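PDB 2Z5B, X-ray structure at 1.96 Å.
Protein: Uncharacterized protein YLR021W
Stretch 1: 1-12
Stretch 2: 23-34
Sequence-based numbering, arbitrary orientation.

Stretch 1, residues 1-12: MISYEFQTHLPK
Stretch 2 23-34: ENKELYVQATHF

How do the two backbones run together? The segment from Tyr 4 to His 9 in the first stretch and Glu 26 to His 33 in the second lie in extended strands, antiparallel, their N-to-C directions 162° apart and their axes approaching to 4.3 Å. Phi and psi stay in the beta region, typically near -120° and 135°, though Glu 5 (-157°/161°) and Thr 8 (-151°/-159°) are more fully stretched. The register pairs Tyr 4 with Ala 31, Glu 5 with Gln 30, Phe 6 with Val 29, Gln 7 with Tyr 28, Thr 8 with Leu 27 and His 9 with Glu 26. CA-CA distances alternate between longer ones in the hydrogen-bonded pairs, as from Tyr 4 CA to Ala 31 CA at 5.1 Å, and shorter ones in the others: Glu 5 CA to Gln 30 CA is 4.1 Å, Gln 7 CA to Tyr 28 CA 4.6 Å and His 9 CA to Glu 26 CA 4.3 Å.

Which backbone atoms hold this register? Tyr 4 N reaches Ala 31 O at 2.9 Å and Ala 31 N returns to Tyr 4 O at 2.8 Å. The same two-way exchange joins Phe 6 N to Val 29 O (2.9 Å) and Val 29 N to Phe 6 O (2.8 Å), then Thr 8 N to Leu 27 O (2.9 Å) and Leu 27 N to Thr 8 O (2.8 Å). Beyond the strand, Leu 10 N donates to Lys 25 O at 2.9 Å. Between these rungs CA-H groups face carbonyls, as where Glu 5 CA lies 3.1 Å from Val 29 O.

What do the polar side chains add? Ser 3, Glu 5, Gln 7, Tyr 28 and Gln 30 share one face of the sheet. Gln 30 (chi1 t, chi2 m) splits its amide donors: NE2 bonds to Ser 3 OG at 2.8 Å and to Thr 32 OG1 within its own strand at 3.0 Å. Tyr 28 (chi1 t) donates from OH to Glu 5 OE1 at 2.5 Å, a diagonal link to a chi1 p carboxylate, although the hydroxyl position is less certain. Gln 7 (t, p) turns NE2 back to Thr 8 O, hydrogen-bonding at 2.9 Å.

Where do apolar and aromatic groups meet? On the face bearing Tyr 4, Phe 6, Thr 8, Leu 27, Val 29 and Ala 31, Tyr 4 CB rests 4.5 Å from Ala 31 CB. With chi1 m, the Tyr 4 ring continues to His 33 (chi1 m): the planes meet obliquely at 43°, centroids 4.5 Å apart, and Tyr 4 CE2 sits over one imidazole face, 3.5 Å from His 33 CD2. Near the other end, Leu 10 (m, t) approaches Leu 27 (t, p), Leu 10 CD2 to Leu 27 CD2 at 4.3 Å, a dispersion contact between buried residues.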

# COMPACT_ATOMS: atom_id res chain seq x y z
N MET B 1 3.87 10.84 -5.92
CA MET B 1 3.85 12.31 -5.69
C MET B 1 2.57 12.75 -4.97
O MET B 1 2.63 13.50 -4.00
CB MET B 1 4.08 13.08 -7.00
CG MET B 1 3.78 14.60 -6.97
SD MET B 1 4.54 15.55 -5.61
CE MET B 1 6.29 15.38 -5.98
N ILE B 2 1.42 12.25 -5.42
CA ILE B 2 0.16 12.59 -4.74
C ILE B 2 -0.29 11.52 -3.73
O ILE B 2 -0.56 10.38 -4.08
CB ILE B 2 -0.98 12.92 -5.73
CG1 ILE B 2 -0.55 14.06 -6.66
CG2 ILE B 2 -2.24 13.33 -4.98
CD1 ILE B 2 -1.07 13.93 -8.10
N SER B 3 -0.34 11.92 -2.47
CA SER B 3 -0.80 11.04 -1.41
C SER B 3 -2.19 11.50 -0.98
O SER B 3 -2.48 12.70 -0.98
CB SER B 3 0.18 11.07 -0.24
OG SER B 3 -0.24 10.21 0.81
N TYR B 4 -3.06 10.52 -0.71
CA TYR B 4 -4.36 10.75 -0.10
C TYR B 4 -4.35 10.10 1.27
O TYR B 4 -3.71 9.05 1.45
CB TYR B 4 -5.49 10.15 -0.95
CG TYR B 4 -5.49 10.64 -2.38
CD1 TYR B 4 -6.19 11.79 -2.76
CD2 TYR B 4 -4.77 9.94 -3.37
CE1 TYR B 4 -6.17 12.23 -4.09
CE2 TYR B 4 -4.75 10.37 -4.68
CZ TYR B 4 -5.45 11.51 -5.03
OH TYR B 4 -5.44 11.94 -6.35
N GLU B 5 -5.02 10.71 2.24
CA GLU B 5 -5.06 10.13 3.59
C GLU B 5 -6.26 10.60 4.40
O GLU B 5 -6.87 11.63 4.09
CB GLU B 5 -3.77 10.43 4.37
CG GLU B 5 -3.75 11.82 4.98
CD GLU B 5 -2.45 12.16 5.68
OE1 GLU B 5 -1.77 11.26 6.22
OE2 GLU B 5 -2.12 13.37 5.69
N PHE B 6 -6.58 9.84 5.45
CA PHE B 6 -7.73 10.12 6.33
C PHE B 6 -7.47 9.41 7.64
O PHE B 6 -7.14 8.22 7.66
CB PHE B 6 -9.03 9.59 5.71
CG PHE B 6 -10.29 10.12 6.38
CD1 PHE B 6 -10.84 11.34 6.00
CD2 PHE B 6 -10.95 9.37 7.36
CE1 PHE B 6 -12.01 11.83 6.60
CE2 PHE B 6 -12.13 9.84 7.96
CZ PHE B 6 -12.66 11.08 7.58
N GLN B 7 -7.63 10.15 8.73
CA GLN B 7 -7.38 9.64 10.06
C GLN B 7 -8.63 9.85 10.90
O GLN B 7 -9.18 10.96 10.96
CB GLN B 7 -6.17 10.33 10.69
CG GLN B 7 -5.90 9.95 12.16
CD GLN B 7 -5.35 8.55 12.34
OE1 GLN B 7 -4.17 8.28 12.06
NE2 GLN B 7 -6.17 7.64 12.88
N THR B 8 -9.08 8.77 11.52
CA THR B 8 -10.19 8.84 12.44
C THR B 8 -10.05 7.75 13.49
O THR B 8 -8.94 7.27 13.73
CB THR B 8 -11.56 8.78 11.69
OG1 THR B 8 -12.62 8.89 12.64
CG2 THR B 8 -11.69 7.49 10.89
N HIS B 9 -11.16 7.41 14.13
CA HIS B 9 -11.22 6.35 15.13
C HIS B 9 -12.42 5.47 14.81
O HIS B 9 -13.43 5.97 14.34
CB HIS B 9 -11.37 6.95 16.54
CG HIS B 9 -10.20 7.78 16.96
ND1 HIS B 9 -9.99 9.07 16.52
CD2 HIS B 9 -9.16 7.50 17.78
CE1 HIS B 9 -8.88 9.55 17.04
NE2 HIS B 9 -8.35 8.62 17.82
N LEU B 10 -12.31 4.16 15.03
CA LEU B 10 -13.46 3.29 14.82
C LEU B 10 -14.59 3.67 15.80
O LEU B 10 -14.31 4.05 16.95
CB LEU B 10 -13.09 1.81 14.95
CG LEU B 10 -12.40 1.13 13.77
CD1 LEU B 10 -12.10 -0.32 14.11
CD2 LEU B 10 -13.25 1.20 12.51
N PRO B 11 -15.86 3.63 15.34
CA PRO B 11 -17.02 4.03 16.14
C PRO B 11 -17.05 3.42 17.55
O PRO B 11 -16.48 2.35 17.77
CB PRO B 11 -18.20 3.51 15.31
CG PRO B 11 -17.71 3.56 13.92
CD PRO B 11 -16.25 3.20 13.99
N LYS B 12 -17.73 4.07 18.49
CA LYS B 12 -18.62 5.20 18.20
C LYS B 12 -18.02 6.57 18.50
O LYS B 12 -18.51 7.59 18.02
CB LYS B 12 -19.98 5.02 18.91
CG LYS B 12 -19.92 5.12 20.44
CD LYS B 12 -21.32 5.10 21.05
CE LYS B 12 -21.35 5.82 22.39
NZ LYS B 12 -21.16 7.30 22.24
N GLU B 23 -12.33 2.86 24.76
CA GLU B 23 -11.08 3.26 24.11
C GLU B 23 -11.16 3.04 22.60
O GLU B 23 -11.14 1.90 22.11
CB GLU B 23 -9.89 2.51 24.72
CG GLU B 23 -9.61 2.84 26.20
CD GLU B 23 -8.94 4.20 26.41
OE1 GLU B 23 -9.43 5.22 25.87
OE2 GLU B 23 -7.94 4.25 27.15
N ASN B 24 -11.26 4.15 21.87
CA ASN B 24 -11.41 4.11 20.42
C ASN B 24 -10.08 3.94 19.69
O ASN B 24 -9.15 4.71 19.88
CB ASN B 24 -12.19 5.33 19.92
CG ASN B 24 -13.70 5.11 19.92
OD1 ASN B 24 -14.43 5.74 19.15
ND2 ASN B 24 -14.19 4.22 20.80
N LYS B 25 -10.01 2.88 18.89
CA LYS B 25 -8.83 2.54 18.11
C LYS B 25 -8.69 3.49 16.92
O LYS B 25 -9.68 3.81 16.27
CB LYS B 25 -8.93 1.09 17.64
CG LYS B 25 -8.81 0.05 18.75
CD LYS B 25 -9.53 -1.26 18.40
CE LYS B 25 -10.86 -1.42 19.15
NZ LYS B 25 -11.95 -0.50 18.69
N GLU B 26 -7.47 3.94 16.63
CA GLU B 26 -7.24 4.86 15.52
C GLU B 26 -7.31 4.11 14.19
O GLU B 26 -6.67 3.08 14.01
CB GLU B 26 -5.88 5.55 15.65
CG GLU B 26 -5.72 6.46 16.88
CD GLU B 26 -4.37 7.14 16.93
OE1 GLU B 26 -3.55 6.92 16.01
OE2 GLU B 26 -4.12 7.91 17.89
N LEU B 27 -8.11 4.63 13.26
CA LEU B 27 -8.15 4.08 11.90
C LEU B 27 -7.47 5.07 10.97
O LEU B 27 -7.83 6.25 10.94
CB LEU B 27 -9.57 3.77 11.42
CG LEU B 27 -9.68 3.00 10.09
CD1 LEU B 27 -9.37 1.52 10.30
CD2 LEU B 27 -11.04 3.16 9.41
N TYR B 28 -6.47 4.58 10.24
CA TYR B 28 -5.71 5.42 9.31
C TYR B 28 -5.72 4.83 7.91
O TYR B 28 -5.35 3.67 7.71
CB TYR B 28 -4.28 5.64 9.78
CG TYR B 28 -3.47 6.49 8.82
CD1 TYR B 28 -3.67 7.87 8.73
CD2 TYR B 28 -2.51 5.90 7.98
CE1 TYR B 28 -2.94 8.65 7.83
CE2 TYR B 28 -1.78 6.67 7.09
CZ TYR B 28 -2.01 8.04 7.02
OH TYR B 28 -1.29 8.80 6.13
N VAL B 29 -6.18 5.63 6.96
CA VAL B 29 -6.23 5.21 5.58
C VAL B 29 -5.32 6.13 4.79
O VAL B 29 -5.25 7.35 5.05
CB VAL B 29 -7.66 5.21 5.06
CG1 VAL B 29 -7.71 4.73 3.66
CG2 VAL B 29 -8.55 4.29 5.94
N GLN B 30 -4.58 5.52 3.86
CA GLN B 30 -3.74 6.30 2.94
C GLN B 30 -3.71 5.58 1.60
O GLN B 30 -3.79 4.33 1.52
CB GLN B 30 -2.34 6.52 3.50
CG GLN B 30 -1.41 7.43 2.63
CD GLN B 30 -0.78 6.71 1.45
OE1 GLN B 30 -0.74 5.47 1.41
NE2 GLN B 30 -0.29 7.47 0.48
N ALA B 31 -3.63 6.36 0.53
CA ALA B 31 -3.60 5.79 -0.80
C ALA B 31 -2.66 6.56 -1.72
O ALA B 31 -2.65 7.81 -1.73
CB ALA B 31 -4.98 5.73 -1.39
N THR B 32 -1.86 5.80 -2.46
CA THR B 32 -1.06 6.34 -3.55
C THR B 32 -1.60 5.75 -4.86
O THR B 32 -1.83 4.55 -4.94
CB THR B 32 0.43 5.97 -3.39
OG1 THR B 32 0.82 6.15 -2.02
CG2 THR B 32 1.31 6.88 -4.28
N HIS B 33 -1.80 6.60 -5.86
CA HIS B 33 -2.37 6.19 -7.14
C HIS B 33 -1.27 6.13 -8.17
O HIS B 33 -0.47 7.07 -8.28
CB HIS B 33 -3.42 7.21 -7.61
CG HIS B 33 -4.67 7.25 -6.76
ND1 HIS B 33 -5.89 7.64 -7.25
CD2 HIS B 33 -4.87 6.93 -5.46
CE1 HIS B 33 -6.80 7.57 -6.29
NE2 HIS B 33 -6.21 7.14 -5.19
N PHE B 34 -1.26 5.05 -8.95
CA PHE B 34 -0.29 4.84 -10.03
C PHE B 34 -1.01 4.57 -11.34
O PHE B 34 -2.24 4.47 -11.36
CB PHE B 34 0.61 3.64 -9.69
CG PHE B 34 1.33 3.78 -8.39
CD1 PHE B 34 2.54 4.44 -8.33
CD2 PHE B 34 0.80 3.23 -7.24
CE1 PHE B 34 3.23 4.57 -7.11
CE2 PHE B 34 1.47 3.35 -6.01
CZ PHE B 34 2.68 4.02 -5.95